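Local coordinates for protein LRIM1 (Anopheles gambiae, PDB 3O53) that probably regulates complement-like mosquito immunity as a heterodimer with APL1C, the part in this entry being the leucine-rich repeat domain of LRIM1, at residues 225-229 / 304-308. Coordinates in Å, arbitrary orientation, origin at the centre of the assembly. Residue numbers count along the deposited sequence, not the author numbering.
Sequences KLVLI and ADRLI
This is an apolar contact between the loop and short strand of a leucine-rich repeat, 225-229, and one turn of the C-terminal helix 303-310. It lies near one end of the elongated domain, with the centre of the contact about 26 Å from the centre of the chain. Residues 304-308 are regular α-helix, and Ile308 N donates to Ala304 O (3.2 Å). Residues 225-227 are loop, and the strand begins at Leu228. Backbone approach is closest at Val227 and Ala304, whose CA atoms are 6.5 Å apart. Val227 (phi/psi -110/-40) breaks the extended path, so Val227 and Leu228 both direct CA-to-CB toward the helix, whereas Leu226 points away.

In the repeat solenoid, Leu226 turns inward onto Leu221 and Phe249, and Ile229 packs on Phe249 and on helix 251-259. Strand 228-229 pairs in parallel with 205-206 of the preceding repeat. Val227 and Leu228 face helix 303-310 on the outside of the solenoid, and Leu228 also touches Thr253 of helix 251-259.

Ala304, Leu307 and Ile308 supply the facing apolar helix surface. Val227 is t: its CG1 lies 4.0 Å from Ala304 CB and 4.3 Å from Leu307 CD1. Val227 CB is 4.3 Å from Ile308 CG1. Leu228 (mt) extends over the turn, with CD2 3.7 Å from Ala304 CB and CD1 3.4 Å from Ile308 CD1. Ile308 is also mt, which carries CD1 to that methyl. Asp305 directs CA-to-CB away, but its m rotamer returns the carboxylate, placing OD1 3.7 Å from Leu228 CD1 at the edge of the contact.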
loop_
_atom_site.group_PDB
_atom_site.type_symbol
_atom_site.label_atom_id
_atom_site.label_comp_id
_atom_site.label_asym_id
_atom_site.label_seq_id
_atom_site.Cartn_x
_atom_site.Cartn_y
_atom_site.Cartn_z
ATOM N N LYS A 225 14.981 -4.959 10.628
ATOM C CA LYS A 225 16.254 -5.046 11.336
ATOM C C LYS A 225 16.082 -4.526 12.744
ATOM O O LYS A 225 16.954 -3.835 13.273
ATOM C CB LYS A 225 17.324 -4.236 10.599
ATOM C CG LYS A 225 17.445 -4.640 9.142
ATOM C CD LYS A 225 18.698 -4.099 8.501
ATOM C CE LYS A 225 18.409 -2.858 7.705
ATOM N NZ LYS A 225 19.338 -2.781 6.558
ATOM N N LEU A 226 14.943 -4.859 13.349
ATOM C CA LEU A 226 14.585 -4.304 14.645
ATOM C C LEU A 226 15.552 -4.737 15.738
ATOM O O LEU A 226 15.866 -5.914 15.877
ATOM C CB LEU A 226 13.169 -4.726 15.039
ATOM C CG LEU A 226 12.041 -4.209 14.148
ATOM C CD1 LEU A 226 10.714 -4.797 14.608
ATOM C CD2 LEU A 226 11.985 -2.663 14.136
ATOM N N VAL A 227 16.002 -3.769 16.525
ATOM C CA VAL A 227 16.825 -4.042 17.694
ATOM C C VAL A 227 16.020 -3.758 18.964
ATOM O O VAL A 227 16.103 -4.496 19.945
ATOM C CB VAL A 227 18.085 -3.159 17.707
ATOM C CG1 VAL A 227 19.007 -3.580 18.835
ATOM C CG2 VAL A 227 18.809 -3.220 16.358
ATOM N N LEU A 228 15.232 -2.686 18.935
ATOM C CA LEU A 228 14.475 -2.246 20.104
ATOM C C LEU A 228 13.008 -1.995 19.787
ATOM O O LEU A 228 12.654 -1.666 18.657
ATOM C CB LEU A 228 15.065 -0.949 20.669
ATOM C CG LEU A 228 16.505 -1.002 21.165
ATOM C CD1 LEU A 228 16.911 0.354 21.749
ATOM C CD2 LEU A 228 16.663 -2.115 22.191
ATOM N N ILE A 229 12.179 -2.124 20.818
ATOM C CA ILE A 229 10.752 -1.823 20.764
ATOM C C ILE A 229 10.438 -0.832 21.873
ATOM O O ILE A 229 10.935 -0.977 22.988
ATOM C CB ILE A 229 9.897 -3.085 21.037
ATOM C CG1 ILE A 229 10.183 -4.164 19.996
ATOM C CG2 ILE A 229 8.400 -2.734 21.057
ATOM C CD1 ILE A 229 9.509 -5.521 20.292
ATOM N N ALA A 304 22.752 -1.549 22.192
ATOM C CA ALA A 304 21.546 -1.487 21.362
ATOM C C ALA A 304 21.364 -0.099 20.745
ATOM O O ALA A 304 21.113 0.033 19.544
ATOM C CB ALA A 304 20.316 -1.870 22.176
ATOM N N ASP A 305 21.493 0.930 21.577
ATOM C CA ASP A 305 21.348 2.313 21.139
ATOM C C ASP A 305 22.374 2.650 20.064
ATOM O O ASP A 305 22.074 3.357 19.108
ATOM C CB ASP A 305 21.510 3.263 22.329
ATOM C CG ASP A 305 20.376 3.140 23.333
ATOM O OD1 ASP A 305 19.208 3.005 22.906
ATOM O OD2 ASP A 305 20.651 3.186 24.551
ATOM N N ARG A 306 23.586 2.133 20.226
ATOM C CA ARG A 306 24.662 2.377 19.276
ATOM C C ARG A 306 24.374 1.738 17.912
ATOM O O ARG A 306 24.674 2.336 16.880
ATOM C CB ARG A 306 25.995 1.869 19.837
ATOM C CG ARG A 306 26.606 2.805 20.873
ATOM C CD ARG A 306 27.881 2.236 21.480
ATOM N NE ARG A 306 28.905 1.971 20.475
ATOM C CZ ARG A 306 30.129 1.530 20.750
ATOM N NH1 ARG A 306 30.490 1.306 22.011
ATOM N NH2 ARG A 306 30.993 1.313 19.764
ATOM N N LEU A 307 23.790 0.540 17.910
ATOM C CA LEU A 307 23.413 -0.124 16.660
ATOM C C LEU A 307 22.398 0.719 15.897
ATOM O O LEU A 307 22.497 0.880 14.679
ATOM C CB LEU A 307 22.823 -1.517 16.923
ATOM C CG LEU A 307 23.801 -2.668 17.155
ATOM C CD1 LEU A 307 23.042 -3.988 17.346
ATOM C CD2 LEU A 307 24.800 -2.776 16.009
ATOM N N ILE A 308 21.434 1.274 16.624
ATOM C CA ILE A 308 20.409 2.104 16.015
ATOM C C ILE A 308 20.987 3.423 15.484
ATOM O O ILE A 308 20.740 3.789 14.329
ATOM C CB ILE A 308 19.248 2.367 16.998
ATOM C CG1 ILE A 308 18.475 1.058 17.238
ATOM C CG2 ILE A 308 18.322 3.445 16.438
ATOM C CD1 ILE A 308 17.631 1.036 18.494
#